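Local coordinates for 6-aminohexanoate-dimer hydrolase (Bacillus anthracis, PDB 4GB7), which probably hydrolyses the amide bond of 6-aminohexanoate dimers, as a member of the serine beta-lactamase-related family, at residues D160-D166 with F177-Q183. Numbering follows the deposited sequence.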
ATOM      1  N   ASP A 160     -10.103  -6.012 -20.420  1.00 22.07           N
ATOM      2  CA  ASP A 160     -11.367  -5.329 -20.302  1.00 20.11           C
ATOM      3  C   ASP A 160     -11.795  -5.465 -18.854  1.00 23.05           C
ATOM      4  O   ASP A 160     -11.985  -6.589 -18.366  1.00 22.24           O
ATOM      5  CB  ASP A 160     -12.358  -6.023 -21.216  1.00 20.06           C
ATOM      6  CG  ASP A 160     -13.722  -5.346 -21.270  1.00 23.60           C
ATOM      7  OD1 ASP A 160     -14.149  -4.672 -20.342  1.00 27.17           O
ATOM      8  OD2 ASP A 160     -14.430  -5.591 -22.274  1.00 27.60           O
ATOM      9  N   LEU A 161     -11.941  -4.329 -18.187  1.00 20.53           N
ATOM     10  CA  LEU A 161     -12.265  -4.302 -16.778  1.00 20.66           C
ATOM     11  C   LEU A 161     -13.655  -4.879 -16.445  1.00 20.30           C
ATOM     12  O   LEU A 161     -13.933  -5.237 -15.323  1.00 22.32           O
ATOM     13  CB  LEU A 161     -12.105  -2.894 -16.238  1.00 21.29           C
ATOM     14  CG  LEU A 161     -10.694  -2.309 -16.258  1.00 24.64           C
ATOM     15  CD1 LEU A 161     -10.673  -0.902 -15.674  1.00 26.27           C
ATOM     16  CD2 LEU A 161      -9.724  -3.192 -15.495  1.00 31.20           C
ATOM     17  N   GLU A 162     -14.502  -5.028 -17.455  1.00 20.08           N
ATOM     18  CA  GLU A 162     -15.836  -5.572 -17.249  1.00 21.69           C
ATOM     19  C   GLU A 162     -15.909  -7.071 -17.531  1.00 22.53           C
ATOM     20  O   GLU A 162     -16.967  -7.690 -17.338  1.00 24.50           O
ATOM     21  CB  GLU A 162     -16.855  -4.796 -18.104  1.00 26.61           C
ATOM     22  CG  GLU A 162     -17.115  -3.373 -17.633  1.00 31.73           C
ATOM     23  CD  GLU A 162     -17.386  -3.243 -16.131  1.00 29.79           C
ATOM     24  OE1 GLU A 162     -18.136  -4.080 -15.579  1.00 31.12           O
ATOM     25  OE2 GLU A 162     -16.850  -2.299 -15.491  1.00 35.01           O
ATOM     26  N   LYS A 163     -14.792  -7.656 -17.981  1.00 20.27           N
ATOM     27  CA  LYS A 163     -14.683  -9.099 -18.094  1.00 20.41           C
ATOM     28  C   LYS A 163     -14.307  -9.728 -16.749  1.00 21.46           C
ATOM     29  O   LYS A 163     -13.803  -9.040 -15.828  1.00 22.02           O
ATOM     30  CB  LYS A 163     -13.713  -9.455 -19.221  1.00 22.89           C
ATOM     31  CG  LYS A 163     -14.287  -9.143 -20.587  1.00 21.27           C
ATOM     32  CD  LYS A 163     -13.355  -9.573 -21.701  1.00 24.49           C
ATOM     33  CE  LYS A 163     -13.974  -9.213 -23.035  1.00 23.62           C
ATOM     34  NZ  LYS A 163     -13.111  -9.638 -24.187  1.00 22.83           N
ATOM     35  N   THR A 164     -14.582 -11.020 -16.620  1.00 21.86           N
ATOM     36  CA  THR A 164     -14.286 -11.772 -15.419  1.00 22.38           C
ATOM     37  C   THR A 164     -12.813 -12.133 -15.374  1.00 20.90           C
ATOM     38  O   THR A 164     -12.162 -12.315 -16.392  1.00 19.50           O
ATOM     39  CB  THR A 164     -15.077 -13.103 -15.351  1.00 21.53           C
ATOM     40  OG1 THR A 164     -14.797 -13.904 -16.510  1.00 23.08           O
ATOM     41  CG2 THR A 164     -16.585 -12.842 -15.212  1.00 25.71           C
ATOM     42  N   ALA A 165     -12.285 -12.251 -14.162  1.00 22.58           N
ATOM     43  CA  ALA A 165     -10.914 -12.679 -13.984  1.00 21.88           C
ATOM     44  C   ALA A 165     -10.618 -14.022 -14.634  1.00 21.10           C
ATOM     45  O   ALA A 165      -9.507 -14.221 -15.130  1.00 21.40           O
ATOM     46  CB  ALA A 165     -10.521 -12.701 -12.492  1.00 18.65           C
ATOM     47  N   ASP A 166     -11.582 -14.952 -14.640  1.00 21.95           N
ATOM     48  CA  ASP A 166     -11.348 -16.265 -15.205  1.00 19.01           C
ATOM     49  C   ASP A 166     -11.387 -16.259 -16.729  1.00 18.87           C
ATOM     50  O   ASP A 166     -11.083 -17.275 -17.366  1.00 21.68           O
ATOM     51  CB  ASP A 166     -12.252 -17.358 -14.576  1.00 22.58           C
ATOM     52  CG  ASP A 166     -13.748 -17.145 -14.817  1.00 22.84           C
ATOM     53  OD1 ASP A 166     -14.140 -16.363 -15.709  1.00 23.47           O
ATOM     54  OD2 ASP A 166     -14.547 -17.822 -14.107  1.00 23.02           O
ATOM     55  N   PHE A 177     -12.941 -15.715  -6.916  1.00 23.17           N
ATOM     56  CA  PHE A 177     -12.129 -14.640  -7.557  1.00 23.14           C
ATOM     57  C   PHE A 177     -12.211 -14.699  -9.066  1.00 20.18           C
ATOM     58  O   PHE A 177     -12.108 -13.673  -9.721  1.00 24.15           O
ATOM     59  CB  PHE A 177     -10.663 -14.625  -7.105  1.00 22.49           C
ATOM     60  CG  PHE A 177     -10.475 -14.139  -5.696  1.00 21.99           C
ATOM     61  CD1 PHE A 177     -10.783 -12.835  -5.360  1.00 24.61           C
ATOM     62  CD2 PHE A 177      -9.998 -14.989  -4.718  1.00 22.40           C
ATOM     63  CE1 PHE A 177     -10.606 -12.374  -4.071  1.00 24.48           C
ATOM     64  CE2 PHE A 177      -9.826 -14.539  -3.429  1.00 21.43           C
ATOM     65  CZ  PHE A 177     -10.156 -13.247  -3.115  1.00 21.61           C
ATOM     66  N   GLY A 178     -12.414 -15.886  -9.615  1.00 19.39           N
ATOM     67  CA  GLY A 178     -12.602 -16.039 -11.049  1.00 19.43           C
ATOM     68  C   GLY A 178     -13.837 -15.397 -11.649  1.00 21.16           C
ATOM     69  O   GLY A 178     -13.806 -14.835 -12.789  1.00 22.25           O
ATOM     70  N   LYS A 179     -14.918 -15.482 -10.896  1.00 23.57           N
ATOM     71  CA  LYS A 179     -16.227 -15.012 -11.307  1.00 22.47           C
ATOM     72  C   LYS A 179     -16.363 -13.521 -11.190  1.00 22.63           C
ATOM     73  O   LYS A 179     -17.255 -12.928 -11.795  1.00 24.56           O
ATOM     74  CB  LYS A 179     -17.315 -15.773 -10.510  1.00 23.59           C
ATOM     75  CG  LYS A 179     -17.383 -17.234 -10.916  1.00 29.60           C
ATOM     76  CD  LYS A 179     -18.172 -18.135  -9.962  1.00 36.74           C
ATOM     77  CE  LYS A 179     -19.664 -18.097 -10.146  1.00 44.32           C
ATOM     78  NZ  LYS A 179     -20.278 -18.880  -9.025  1.00 39.82           N
ATOM     79  N   ALA A 180     -15.509 -12.890 -10.391  1.00 22.95           N
ATOM     80  CA  ALA A 180     -15.554 -11.444 -10.256  1.00 19.67           C
ATOM     81  C   ALA A 180     -15.022 -10.770 -11.502  1.00 18.07           C
ATOM     82  O   ALA A 180     -14.057 -11.245 -12.115  1.00 21.50           O
ATOM     83  CB  ALA A 180     -14.702 -11.015  -9.074  1.00 18.88           C
ATOM     84  N   THR A 181     -15.597  -9.628 -11.834  1.00 18.62           N
ATOM     85  CA  THR A 181     -15.027  -8.803 -12.900  1.00 19.77           C
ATOM     86  C   THR A 181     -13.784  -8.119 -12.380  1.00 19.32           C
ATOM     87  O   THR A 181     -13.603  -7.969 -11.161  1.00 20.13           O
ATOM     88  CB  THR A 181     -15.973  -7.702 -13.447  1.00 17.34           C
ATOM     89  OG1 THR A 181     -16.254  -6.735 -12.419  1.00 22.02           O
ATOM     90  CG2 THR A 181     -17.283  -8.269 -14.043  1.00 21.76           C
ATOM     91  N   LEU A 182     -12.940  -7.678 -13.306  1.00 19.82           N
ATOM     92  CA  LEU A 182     -11.745  -6.960 -12.916  1.00 19.98           C
ATOM     93  C   LEU A 182     -12.099  -5.702 -12.120  1.00 18.47           C
ATOM     94  O   LEU A 182     -11.424  -5.399 -11.124  1.00 20.82           O
ATOM     95  CB  LEU A 182     -10.885  -6.604 -14.110  1.00 20.68           C
ATOM     96  CG  LEU A 182      -9.967  -7.716 -14.575  1.00 22.41           C
ATOM     97  CD1 LEU A 182     -10.694  -8.998 -14.964  1.00 25.05           C
ATOM     98  CD2 LEU A 182      -9.086  -7.210 -15.705  1.00 23.69           C
ATOM     99  N   GLN A 183     -13.125  -4.978 -12.563  1.00 18.58           N
ATOM    100  CA  GLN A 183     -13.594  -3.792 -11.875  1.00 19.50           C
ATOM    101  C   GLN A 183     -14.029  -4.096 -10.437  1.00 19.11           C
ATOM    102  O   GLN A 183     -13.687  -3.339  -9.520  1.00 19.82           O
ATOM    103  CB  GLN A 183     -14.672  -3.043 -12.682  1.00 21.66           C
ATOM    104  CG  GLN A 183     -14.944  -1.643 -12.120  1.00 21.37           C
ATOM    105  CD  GLN A 183     -13.712  -0.742 -12.159  1.00 19.23           C
ATOM    106  OE1 GLN A 183     -13.126  -0.522 -13.202  1.00 22.38           O
ATOM    107  NE2 GLN A 183     -13.333  -0.198 -11.009  1.00 20.64           N
TER
HETATM  108  O   HOH W   1     -18.012  -4.860 -13.127  1.00 25.13           O
HETATM  109  O   HOH W   2     -14.475  -0.670 -15.506  1.00 32.94           O
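Four backbone hydrogen bonds join 160-166 to 177-183, and following the second segment from Phe177 shows how. The carbonyl O of Phe177 lies 3.3 Å from Ala165 CB. Gly178 O accepts from Asp166 N (2.9 Å, 151° at the hydrogen); an ideal CB on Gly178 would sit 3.2 Å from Asp166 CB, so a side chain here would be tight. Ala180 O then receives Ala165 N (2.9 Å, 165°), while Lys163 O receives Leu182 N (3.0 Å, 152°). These two bonds flank Thr164 and Thr181, whose CA atoms are 4.0 Å apart: a single antiparallel beta bridge. Thr181 also occupies the N-cap position of the following helix, and a water links its OG1 to Glu162 OE1. Leu182 sets CB 3.9 Å from Leu161 CD2. Gln183 N donates to Leu161 O (2.9 Å, 154°), a carbonyl of the type I turn Asp160-Lys163; its OE1 shares a second water with Glu162 OE2, and its NE2 bonds Asn357 and Asp187. The bridge thus joins the flanks of a short connection that contains parts of helices 165-168 and 176-179, with Leu161 packed on helix 143-155 and Ala165, Phe177 and Leu182 against helix 251-265.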